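Local coordinates for protein Tp0751 (Treponema pallidum, PDB 5JK2) that mediates adhesion to extracellular matrix components and interactions with host cells through a lipocalin-like barrel of non-canonical form, at residues 115-120 with 133-138; 46-51 with 72-77; 66-71 with 81-86; 125-130 with 150-155. The protein carries 1 engineered substitution. All coordinates share one frame; numbering follows the deposited sequence.

Interaction 1: 115-120 with 133-138; sequences RRRLEV and VEDVAR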
# COMPACT_ATOMS: atom_id res chain seq x y z
N ARG A 115 -0.69 -5.44 -14.92
CA ARG A 115 0.05 -5.36 -13.68
C ARG A 115 -0.02 -3.93 -13.16
O ARG A 115 -0.61 -3.07 -13.81
CB ARG A 115 1.50 -5.81 -13.91
CG ARG A 115 1.59 -7.18 -14.56
CD ARG A 115 2.85 -7.94 -14.16
NE ARG A 115 4.06 -7.25 -14.59
CZ ARG A 115 5.29 -7.74 -14.43
NH1 ARG A 115 6.34 -7.04 -14.85
NH2 ARG A 115 5.47 -8.91 -13.84
N ARG A 116 0.56 -3.68 -11.99
CA ARG A 116 0.48 -2.35 -11.39
C ARG A 116 1.66 -2.09 -10.45
O ARG A 116 1.91 -2.86 -9.52
CB ARG A 116 -0.84 -2.21 -10.64
CG ARG A 116 -1.09 -0.83 -10.05
CD ARG A 116 -2.51 -0.68 -9.56
NE ARG A 116 -3.46 -0.60 -10.67
CZ ARG A 116 -4.78 -0.72 -10.55
NH1 ARG A 116 -5.32 -0.95 -9.36
NH2 ARG A 116 -5.55 -0.63 -11.62
N ARG A 117 2.36 -0.99 -10.69
CA ARG A 117 3.47 -0.56 -9.84
C ARG A 117 3.00 0.43 -8.80
O ARG A 117 2.22 1.33 -9.10
CB ARG A 117 4.59 0.06 -10.68
CG ARG A 117 5.24 -0.93 -11.62
CD ARG A 117 6.49 -0.36 -12.27
NE ARG A 117 7.36 -1.42 -12.78
CZ ARG A 117 7.12 -2.12 -13.88
NH1 ARG A 117 7.96 -3.07 -14.26
NH2 ARG A 117 6.03 -1.89 -14.61
N LEU A 118 3.50 0.27 -7.58
CA LEU A 118 3.09 1.10 -6.46
C LEU A 118 4.30 1.73 -5.79
O LEU A 118 5.37 1.14 -5.72
CB LEU A 118 2.30 0.27 -5.44
CG LEU A 118 0.89 0.77 -5.09
CD1 LEU A 118 -0.01 0.72 -6.31
CD2 LEU A 118 0.30 -0.05 -3.96
N GLU A 119 4.11 2.95 -5.29
CA GLU A 119 5.16 3.67 -4.58
C GLU A 119 4.62 4.20 -3.26
O GLU A 119 4.29 5.38 -3.13
CB GLU A 119 5.69 4.82 -5.43
CG GLU A 119 6.33 4.38 -6.74
CD GLU A 119 7.63 3.62 -6.54
OE1 GLU A 119 8.19 3.67 -5.42
OE2 GLU A 119 8.09 2.97 -7.50
N VAL A 120 4.54 3.31 -2.28
CA VAL A 120 4.00 3.64 -0.96
C VAL A 120 5.04 4.33 -0.09
O VAL A 120 5.98 3.70 0.40
CB VAL A 120 3.50 2.39 -0.23
CG1 VAL A 120 2.84 2.78 1.08
CG2 VAL A 120 2.54 1.61 -1.11
N VAL A 133 1.00 3.19 -10.96
CA VAL A 133 1.29 3.23 -12.39
C VAL A 133 0.95 1.90 -13.03
O VAL A 133 1.53 0.87 -12.67
CB VAL A 133 2.76 3.57 -12.66
CG1 VAL A 133 3.08 3.47 -14.15
CG2 VAL A 133 3.09 4.96 -12.13
N GLU A 134 0.04 1.91 -14.00
CA GLU A 134 -0.35 0.68 -14.66
C GLU A 134 0.76 0.20 -15.59
O GLU A 134 1.67 0.94 -15.93
CB GLU A 134 -1.65 0.88 -15.45
CG GLU A 134 -2.93 0.67 -14.65
CD GLU A 134 -3.01 -0.69 -14.00
OE1 GLU A 134 -2.58 -0.82 -12.84
OE2 GLU A 134 -3.52 -1.64 -14.64
N ASP A 135 0.64 -1.06 -15.99
CA ASP A 135 1.63 -1.72 -16.82
C ASP A 135 0.96 -2.85 -17.60
O ASP A 135 1.02 -4.01 -17.20
CB ASP A 135 2.78 -2.26 -15.96
CG ASP A 135 3.76 -3.11 -16.75
OD1 ASP A 135 3.92 -2.86 -17.97
OD2 ASP A 135 4.37 -4.02 -16.16
N VAL A 136 0.28 -2.50 -18.69
CA VAL A 136 -0.40 -3.49 -19.52
C VAL A 136 0.55 -4.02 -20.60
O VAL A 136 1.46 -3.31 -21.03
CB VAL A 136 -1.66 -2.92 -20.18
CG1 VAL A 136 -1.28 -2.00 -21.34
CG2 VAL A 136 -2.58 -4.04 -20.65
N ALA A 137 0.30 -5.24 -21.05
CA ALA A 137 1.22 -5.94 -21.95
C ALA A 137 2.60 -6.00 -21.29
O ALA A 137 2.82 -6.85 -20.41
CB ALA A 137 1.29 -5.25 -23.32
N ARG A 138 3.53 -5.13 -21.70
CA ARG A 138 4.84 -5.07 -21.03
C ARG A 138 5.51 -3.69 -20.88
O ARG A 138 6.56 -3.60 -20.24
CB ARG A 138 5.82 -6.00 -21.74
CG ARG A 138 6.06 -7.32 -21.02
CD ARG A 138 7.55 -7.59 -20.69
NE ARG A 138 8.01 -7.54 -19.28
CZ ARG A 138 7.63 -6.68 -18.32
NH1 ARG A 138 8.16 -6.76 -17.10
NH2 ARG A 138 6.73 -5.73 -18.55
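Arg117 and Val133 make the tight end of this antiparallel ladder. Arg117 N donates to Val133 O at 2.8 Å, and Val133 N returns a bond to Arg117 O that lies in the carbonyl plane. Two residues along, the hydrogen-bonded pair Arg115 and Asp135 is slacker: Arg115 N meets Asp135 O from above the carbonyl plane, 3.2 Å away, and the bond back from Asp135 N is weak. The non-hydrogen-bonded pair between them, Arg116 and Glu134, turns its side chains to the opposite face. There Arg116 CG stands anti to the backbone N (chi1 -175°), the chain bends at chi3, and NE forms a salt bridge with Glu134 OE1, which sits at the guanidinium edge. The modelled NE to OE1 separation of 2.4 Å is too short to be taken literally.

Over the Val133 face the contact opens into a looser salt-bridge network around one oxygen, Asp135 OD2. Arg117 NH2 lies 3.1 Å from Asp135 OD2, its guanidinium turned 47° from the carboxylate. Arg115 NE makes a long bridge to Asp135 OD2 at 3.6 Å, and Arg138 NH2, from the exposed loop, is longer still, 3.8 Å from Asp135 OD2. One carboxylate among three arginines probably offsets part of their mutual repulsion.

The two strands form the hairpin of 115-122 and 127-135 in the barrel. Strand 101-108 flanks 115-122 on its other edge, where Arg116 pairs with Thr106 and Arg115 and Arg117 pack on Leu105; on the opposite face, Arg116 meets Glu88 and Phe81.

Interaction 2: 46-51 with 72-77; sequences LQHLLA and FDREHA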
# COMPACT_ATOMS: atom_id res chain seq x y z
N LEU A 46 9.20 -3.14 7.06
CA LEU A 46 8.38 -1.94 7.20
C LEU A 46 6.99 -2.25 6.64
O LEU A 46 6.01 -1.58 6.95
CB LEU A 46 9.02 -0.75 6.48
CG LEU A 46 8.10 0.39 6.00
CD1 LEU A 46 7.49 1.14 7.17
CD2 LEU A 46 8.88 1.35 5.11
N GLN A 47 6.93 -3.28 5.80
CA GLN A 47 5.70 -3.71 5.16
C GLN A 47 4.67 -4.11 6.20
O GLN A 47 3.46 -4.00 5.97
CB GLN A 47 5.97 -4.88 4.22
CG GLN A 47 7.10 -4.66 3.23
CD GLN A 47 7.29 -5.83 2.28
OE1 GLN A 47 6.51 -6.78 2.28
NE2 GLN A 47 8.33 -5.76 1.45
N HIS A 48 5.15 -4.58 7.34
CA HIS A 48 4.28 -5.08 8.40
C HIS A 48 3.31 -3.99 8.86
O HIS A 48 2.23 -4.29 9.39
CB HIS A 48 5.12 -5.59 9.57
CG HIS A 48 4.42 -6.62 10.41
ND1 HIS A 48 5.08 -7.39 11.34
CD2 HIS A 48 3.12 -7.01 10.45
CE1 HIS A 48 4.22 -8.20 11.93
NE2 HIS A 48 3.03 -8.00 11.40
N LEU A 49 3.69 -2.74 8.64
CA LEU A 49 2.83 -1.61 8.98
C LEU A 49 1.73 -1.42 7.94
O LEU A 49 0.70 -0.80 8.23
CB LEU A 49 3.65 -0.32 9.10
CG LEU A 49 4.50 -0.14 10.36
CD1 LEU A 49 5.35 1.11 10.24
CD2 LEU A 49 3.63 -0.09 11.61
N LEU A 50 1.93 -1.94 6.74
CA LEU A 50 0.96 -1.76 5.66
C LEU A 50 -0.22 -2.71 5.79
O LEU A 50 -1.33 -2.39 5.35
CB LEU A 50 1.63 -1.96 4.30
CG LEU A 50 2.60 -0.86 3.89
CD1 LEU A 50 3.34 -1.25 2.62
CD2 LEU A 50 1.87 0.46 3.69
N ALA A 51 0.03 -3.88 6.37
CA ALA A 51 -1.01 -4.90 6.53
C ALA A 51 -2.26 -4.32 7.19
O ALA A 51 -2.26 -4.02 8.38
CB ALA A 51 -0.47 -6.06 7.35
N PHE A 72 -3.88 -4.10 2.14
CA PHE A 72 -2.70 -4.92 1.91
C PHE A 72 -2.83 -6.24 2.65
O PHE A 72 -2.67 -6.29 3.87
CB PHE A 72 -1.44 -4.16 2.35
CG PHE A 72 -1.24 -2.84 1.66
CD1 PHE A 72 -1.97 -1.73 2.05
CD2 PHE A 72 -0.34 -2.71 0.62
CE1 PHE A 72 -1.79 -0.51 1.42
CE2 PHE A 72 -0.16 -1.50 -0.01
CZ PHE A 72 -0.89 -0.40 0.39
N ASP A 73 -3.14 -7.30 1.92
CA ASP A 73 -3.34 -8.62 2.52
C ASP A 73 -2.00 -9.32 2.72
O ASP A 73 -1.47 -9.95 1.79
CB ASP A 73 -4.27 -9.46 1.66
CG ASP A 73 -4.77 -10.71 2.37
OD1 ASP A 73 -3.95 -11.43 2.97
OD2 ASP A 73 -5.99 -10.96 2.34
N ARG A 74 -1.46 -9.22 3.93
CA ARG A 74 -0.14 -9.75 4.24
C ARG A 74 -0.05 -11.26 4.08
O ARG A 74 0.96 -11.78 3.60
CB ARG A 74 0.24 -9.37 5.67
CG ARG A 74 1.61 -9.88 6.10
CD ARG A 74 2.03 -9.30 7.44
NE ARG A 74 3.48 -9.18 7.54
CZ ARG A 74 4.20 -8.28 6.87
NH1 ARG A 74 3.60 -7.43 6.04
NH2 ARG A 74 5.51 -8.24 7.02
N GLU A 75 -1.10 -11.95 4.49
CA GLU A 75 -1.12 -13.41 4.46
C GLU A 75 -0.98 -13.95 3.05
O GLU A 75 -0.17 -14.84 2.79
CB GLU A 75 -2.40 -13.93 5.10
CG GLU A 75 -2.33 -14.06 6.61
CD GLU A 75 -1.43 -15.19 7.08
OE1 GLU A 75 -1.20 -15.30 8.30
OE2 GLU A 75 -0.93 -15.96 6.22
N HIS A 76 -1.76 -13.40 2.13
CA HIS A 76 -1.78 -13.88 0.76
C HIS A 76 -0.94 -13.01 -0.17
O HIS A 76 -0.92 -13.23 -1.38
CB HIS A 76 -3.21 -13.96 0.26
CG HIS A 76 -4.10 -14.76 1.16
ND1 HIS A 76 -4.17 -16.14 1.10
CD2 HIS A 76 -4.95 -14.39 2.14
CE1 HIS A 76 -5.02 -16.57 2.01
NE2 HIS A 76 -5.52 -15.53 2.65
N ALA A 77 -0.24 -12.04 0.40
CA ALA A 77 0.59 -11.12 -0.37
C ALA A 77 -0.19 -10.55 -1.55
O ALA A 77 0.22 -10.68 -2.70
CB ALA A 77 1.84 -11.83 -0.85
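The guanidinium of Arg74 lies flat on the imidazole of His48, planes 6° apart and centres 4.3 Å apart, although the two side chains cross at about a right angle. Arg74 NE sits over the ring face, displaced toward the rim, at 3.6 Å from His48 CD2. The stack runs on past the ring: His48 CA lies over a face of the guanidinium, 3.4 Å from Arg74 NH1, and Gln47 CB lies in the guanidinium plane at its edge. Arg74 gets there by stretching out, with CG anti to the backbone N (chi1 179°) and the chain extended as far as NE.

Apolar contacts come next. Ala51 CB rests against Arg74 CB at 3.8 Å. Deeper in, Leu50 CB approaches the Phe72 ring over its face in a CH-pi contact, 4.3 Å from the centroid and 20° off the ring normal. This is where the contact joins the lipocalin-like barrel: residues 46-51 form a helically coiled lead-in to strand 52-56, set at one end of the barrel, and Leu50 also packs on Val102, Phe104, Val120 and Phe122 from strands further round. Phe72 stands near the end of strand 69-73, and its ring meets that of Trp54.

Polar contacts between the segments are few. Ala51 CA directs its hydrogen at Phe72 O, 3.4 Å away. Within 72-77 the chain leaves its strand through an Asx motif, in which His76 N donates to Asp73 OD1 at 3.1 Å, approaching from above the carboxylate plane. Leu50 O finds its partner in Trp54 NE1.

Interaction 3: 66-71 with 81-86; sequences IHPLLF and FSRASV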
# COMPACT_ATOMS: atom_id res chain seq x y z
N ILE A 66 -16.47 9.72 -2.91
CA ILE A 66 -16.17 8.35 -2.50
C ILE A 66 -14.67 8.11 -2.41
O ILE A 66 -13.92 8.45 -3.33
CB ILE A 66 -16.80 7.33 -3.48
CG1 ILE A 66 -18.33 7.44 -3.45
CG2 ILE A 66 -16.37 5.90 -3.13
CD1 ILE A 66 -19.03 6.83 -4.65
N HIS A 67 -14.24 7.48 -1.32
CA HIS A 67 -12.83 7.30 -1.03
C HIS A 67 -12.31 5.99 -1.63
O HIS A 67 -12.87 4.93 -1.36
CB HIS A 67 -12.58 7.31 0.49
CG HIS A 67 -13.19 8.48 1.20
ND1 HIS A 67 -14.27 8.36 2.04
CD2 HIS A 67 -12.86 9.80 1.20
CE1 HIS A 67 -14.59 9.55 2.53
NE2 HIS A 67 -13.74 10.44 2.03
N PRO A 68 -11.26 6.06 -2.46
CA PRO A 68 -10.55 4.84 -2.88
C PRO A 68 -9.94 4.12 -1.68
O PRO A 68 -9.45 4.78 -0.76
CB PRO A 68 -9.47 5.37 -3.83
CG PRO A 68 -10.00 6.66 -4.33
CD PRO A 68 -10.77 7.25 -3.20
N LEU A 69 -9.97 2.79 -1.69
CA LEU A 69 -9.48 2.00 -0.57
C LEU A 69 -8.38 1.04 -0.98
O LEU A 69 -8.44 0.42 -2.03
CB LEU A 69 -10.62 1.18 0.04
CG LEU A 69 -11.95 1.89 0.30
CD1 LEU A 69 -12.98 0.89 0.81
CD2 LEU A 69 -11.76 3.04 1.27
N LEU A 70 -7.37 0.93 -0.12
CA LEU A 70 -6.32 -0.07 -0.28
C LEU A 70 -6.28 -0.98 0.93
O LEU A 70 -6.21 -0.51 2.06
CB LEU A 70 -4.95 0.59 -0.47
CG LEU A 70 -4.71 1.39 -1.75
CD1 LEU A 70 -3.35 2.05 -1.70
CD2 LEU A 70 -4.83 0.50 -2.98
N PHE A 71 -6.34 -2.28 0.68
CA PHE A 71 -6.12 -3.27 1.72
C PHE A 71 -4.93 -4.14 1.32
O PHE A 71 -4.96 -4.81 0.29
CB PHE A 71 -7.36 -4.13 1.96
CG PHE A 71 -7.27 -4.99 3.19
CD1 PHE A 71 -6.50 -6.14 3.18
CD2 PHE A 71 -7.93 -4.64 4.35
CE1 PHE A 71 -6.41 -6.93 4.31
CE2 PHE A 71 -7.84 -5.43 5.48
CZ PHE A 71 -7.07 -6.58 5.46
N PHE A 81 -7.84 -3.32 -4.46
CA PHE A 81 -8.17 -1.95 -4.82
C PHE A 81 -9.67 -1.79 -4.94
O PHE A 81 -10.30 -2.48 -5.74
CB PHE A 81 -7.51 -1.58 -6.15
CG PHE A 81 -6.02 -1.71 -6.15
CD1 PHE A 81 -5.42 -2.95 -6.26
CD2 PHE A 81 -5.22 -0.59 -6.06
CE1 PHE A 81 -4.05 -3.07 -6.26
CE2 PHE A 81 -3.85 -0.70 -6.07
CZ PHE A 81 -3.26 -1.94 -6.17
N SER A 82 -10.24 -0.87 -4.17
CA SER A 82 -11.69 -0.70 -4.12
C SER A 82 -12.13 0.76 -4.21
O SER A 82 -11.53 1.65 -3.61
CB SER A 82 -12.26 -1.30 -2.83
OG SER A 82 -11.99 -2.68 -2.74
N ARG A 83 -13.20 0.98 -4.96
CA ARG A 83 -13.90 2.26 -4.99
C ARG A 83 -15.33 2.02 -5.47
O ARG A 83 -15.61 2.16 -6.66
CB ARG A 83 -13.19 3.27 -5.89
CG ARG A 83 -13.78 4.68 -5.79
CD ARG A 83 -13.72 5.44 -7.11
NE ARG A 83 -14.60 6.61 -7.11
CZ ARG A 83 -14.24 7.82 -6.69
NH1 ARG A 83 -13.02 8.05 -6.22
NH2 ARG A 83 -15.12 8.82 -6.74
N ALA A 84 -16.21 1.66 -4.54
CA ALA A 84 -17.60 1.35 -4.85
C ALA A 84 -17.70 0.16 -5.82
O ALA A 84 -17.32 -0.95 -5.47
CB ALA A 84 -18.31 2.58 -5.41
N SER A 85 -18.20 0.41 -7.03
CA SER A 85 -18.32 -0.64 -8.04
C SER A 85 -16.97 -1.24 -8.38
O SER A 85 -16.87 -2.43 -8.69
CB SER A 85 -18.96 -0.08 -9.32
OG SER A 85 -18.26 1.05 -9.79
N VAL A 86 -15.93 -0.42 -8.32
CA VAL A 86 -14.58 -0.88 -8.55
C VAL A 86 -14.11 -1.76 -7.40
O VAL A 86 -14.10 -1.33 -6.25
CB VAL A 86 -13.60 0.30 -8.70
CG1 VAL A 86 -12.16 -0.21 -8.74
CG2 VAL A 86 -13.92 1.10 -9.94
O HOH W 1 -9.31 -2.22 -0.63
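Leu69 and Ser82 form the hydrogen-bonded pair at the heart of this contact. Leu69 N donates to Ser82 O at 2.7 Å, in the carbonyl plane and fairly straight at 159°; Ser82 N answers to Leu69 O at 3.1 Å. Ser82 O takes a second, weaker approach from Pro68 CA, a CA-H...O contact. On the neighbouring non-hydrogen-bonded pair, Leu70 reaches out with CD2 and comes within 3.3 Å of Phe81 CD2, a snug methyl-to-ring contact made obliquely.

Beyond the strand pairing, Arg83 folds its side chain back along the lead-in to strand 69-73. Its CG is anti to the backbone N (chi1 -172°) and the chain bends at chi2. Ile66 O then lies over a face of the guanidinium, 3.1 Å from Arg83 NH1 but at too poor an angle for a hydrogen bond. Pro68 CG sits at the guanidinium edge, and Ile66 CG2 covers the aliphatic part at Arg83 CG, 3.9 Å away.

The backbone of Arg83 is held by the turn it opens: residues 83-86 make a type II' beta turn, with Arg83 N bonded to Val86 O at 2.8 Å and Val86 N bonded back to Arg83 O. A water lies by the pairing, weakly bonded to Leu69 O and Ser82 OG.

In the barrel, strand 52-56 lies beside 69-73, with Leu70 paired to Trp54, and strand 86-98 lies beside 78-83. Phe81 points inward among Phe90, Trp147 and Arg116, while Pro68 and Leu70 lean on Tyr151 of strand 149-153.

Interaction 4: 125-130 with 150-155; sequences HAVIHV and QYTRYH. Engineered in segment 125-130: Ala126 (natural residue Glu).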
# COMPACT_ATOMS: atom_id res chain seq x y z
N HIS A 125 3.15 6.10 11.02
CA HIS A 125 2.82 4.69 11.13
C HIS A 125 1.43 4.40 10.56
O HIS A 125 1.13 3.27 10.17
CB HIS A 125 2.90 4.23 12.59
CG HIS A 125 1.68 4.52 13.40
ND1 HIS A 125 0.58 3.69 13.41
CD2 HIS A 125 1.38 5.55 14.22
CE1 HIS A 125 -0.34 4.20 14.21
NE2 HIS A 125 0.12 5.33 14.71
N ALA A 126 0.58 5.43 10.50
CA ALA A 126 -0.78 5.29 10.00
C ALA A 126 -1.09 6.34 8.94
O ALA A 126 -2.26 6.69 8.73
CB ALA A 126 -1.78 5.37 11.13
N VAL A 127 -0.05 6.85 8.30
CA VAL A 127 -0.19 7.85 7.25
C VAL A 127 0.84 7.58 6.15
O VAL A 127 2.04 7.56 6.40
CB VAL A 127 0.00 9.27 7.80
CG1 VAL A 127 -0.17 10.30 6.69
CG2 VAL A 127 -0.98 9.55 8.93
N ILE A 128 0.34 7.38 4.93
CA ILE A 128 1.20 7.12 3.78
C ILE A 128 0.84 8.03 2.62
O ILE A 128 -0.12 8.80 2.69
CB ILE A 128 1.09 5.64 3.31
CG1 ILE A 128 -0.35 5.32 2.87
CG2 ILE A 128 1.52 4.70 4.41
CD1 ILE A 128 -0.48 4.04 2.08
N HIS A 129 1.60 7.94 1.54
CA HIS A 129 1.24 8.58 0.28
C HIS A 129 1.55 7.61 -0.86
O HIS A 129 2.66 7.10 -0.96
CB HIS A 129 1.99 9.90 0.08
CG HIS A 129 1.40 10.76 -0.99
ND1 HIS A 129 0.70 11.92 -0.71
CD2 HIS A 129 1.39 10.63 -2.34
CE1 HIS A 129 0.29 12.46 -1.84
NE2 HIS A 129 0.69 11.70 -2.84
N VAL A 130 0.55 7.36 -1.70
CA VAL A 130 0.66 6.34 -2.74
C VAL A 130 0.72 6.94 -4.14
O VAL A 130 0.02 7.91 -4.44
CB VAL A 130 -0.53 5.36 -2.68
CG1 VAL A 130 -0.36 4.25 -3.71
CG2 VAL A 130 -0.67 4.78 -1.28
N GLN A 150 -3.03 10.64 -0.64
CA GLN A 150 -2.69 10.33 0.73
C GLN A 150 -3.68 9.33 1.30
O GLN A 150 -4.88 9.41 1.01
CB GLN A 150 -2.67 11.60 1.58
CG GLN A 150 -2.09 11.42 2.97
CD GLN A 150 -2.35 12.61 3.86
OE1 GLN A 150 -3.16 13.47 3.55
NE2 GLN A 150 -1.64 12.66 4.98
N TYR A 151 -3.19 8.38 2.09
CA TYR A 151 -4.05 7.40 2.76
C TYR A 151 -3.81 7.41 4.26
O TYR A 151 -2.75 7.83 4.73
CB TYR A 151 -3.80 6.00 2.20
CG TYR A 151 -4.29 5.79 0.79
CD1 TYR A 151 -3.55 6.25 -0.29
CD2 TYR A 151 -5.49 5.14 0.54
CE1 TYR A 151 -3.99 6.07 -1.58
CE2 TYR A 151 -5.93 4.95 -0.75
CZ TYR A 151 -5.19 5.41 -1.81
OH TYR A 151 -5.64 5.22 -3.09
N THR A 152 -4.80 6.93 5.00
CA THR A 152 -4.68 6.76 6.44
C THR A 152 -5.26 5.41 6.82
O THR A 152 -6.34 5.05 6.37
CB THR A 152 -5.40 7.87 7.21
OG1 THR A 152 -6.78 7.92 6.82
CG2 THR A 152 -4.76 9.22 6.94
N ARG A 153 -4.54 4.67 7.65
CA ARG A 153 -5.01 3.35 8.06
C ARG A 153 -6.23 3.48 8.97
O ARG A 153 -6.33 4.43 9.75
CB ARG A 153 -3.91 2.57 8.77
CG ARG A 153 -4.20 1.08 8.91
CD ARG A 153 -3.08 0.37 9.63
NE ARG A 153 -3.24 -1.08 9.62
CZ ARG A 153 -3.98 -1.77 10.49
NH1 ARG A 153 -4.06 -3.09 10.39
NH2 ARG A 153 -4.65 -1.14 11.44
N TYR A 154 -7.14 2.53 8.86
CA TYR A 154 -8.38 2.58 9.62
C TYR A 154 -8.15 2.15 11.07
O TYR A 154 -7.48 1.15 11.34
CB TYR A 154 -9.48 1.71 9.00
CG TYR A 154 -10.78 1.76 9.79
CD1 TYR A 154 -11.69 2.79 9.60
CD2 TYR A 154 -11.07 0.80 10.74
CE1 TYR A 154 -12.87 2.84 10.34
CE2 TYR A 154 -12.24 0.84 11.48
CZ TYR A 154 -13.13 1.87 11.28
OH TYR A 154 -14.30 1.90 12.02
N HIS A 155 -8.72 2.92 11.99
CA HIS A 155 -8.68 2.61 13.41
C HIS A 155 -9.99 3.05 14.06
O HIS A 155 -10.56 4.07 13.68
CB HIS A 155 -7.49 3.28 14.11
CG HIS A 155 -7.36 2.93 15.56
ND1 HIS A 155 -8.06 3.60 16.54
CD2 HIS A 155 -6.65 1.97 16.19
CE1 HIS A 155 -7.78 3.07 17.71
NE2 HIS A 155 -6.92 2.08 17.53
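Ile128 and Tyr151 bind each other twice through their backbones: Ile128 N donates to Tyr151 O at 3.1 Å in a nearly straight bond (169°), and Tyr151 N donates to Ile128 O at 3.2 Å from above the carbonyl plane. A third bond runs from Arg153 N to Ala126 O at 3.2 Å, where the strand gives way to loop. Ala126 is an engineered residue (Glu in nature); its CB packs against Arg153 CB. The Arg153 head group bonds elsewhere, with NH1 on Ala51 O.

Around this ladder the packing differs by face. On the buried face, Ile128 puts CG1 between the backbone N and the carbonyl carbon (chi1 61°), the crowded position, and CG1 meets Tyr151 CB at 3.6 Å. Val130 CG2 touches the Tyr151 ring obliquely at CD1, 3.4 Å away. On the other face, Gln150 extends across the neighbouring strand, bringing NE2 to 3.3 Å from Val127 CG1, while the His129 ring turns one face to Gln150 N.

Strands 127-135 and 149-153 are neighbours in the barrel sheet. The hydrogen bonds that join the two segments all run between backbones, and side chains contribute packing rather than charge pairing; the polar end of Tyr151 is satisfied further on, where its OH bonds to Trp147 O and Gln56 NE2, tying this strand pair to its surroundings.

In the fold
Three contacts pair neighbouring strands of the eight-stranded barrel, and interaction 2 packs the loop before its first strand against it; several of their inward side chains meet. Interactions 1 and 4 share strand 127-135, and interactions 2 and 3 share strand 69-73. Leu50 of interaction 2 packs on Val120 of interaction 1, which also touches Ile128 of interaction 4. Each contact is part core, part surface: Leu50 and Phe72 are buried but His48 and Arg74 exposed in interaction 2, Leu70 and Phe81 against Ile66 and Ala84 in interaction 3, and Tyr151 against His129 in interaction 4. Interaction 1 ends in a charge network by its exposed loop; interaction 4 relies on strand bonds and apolar packing.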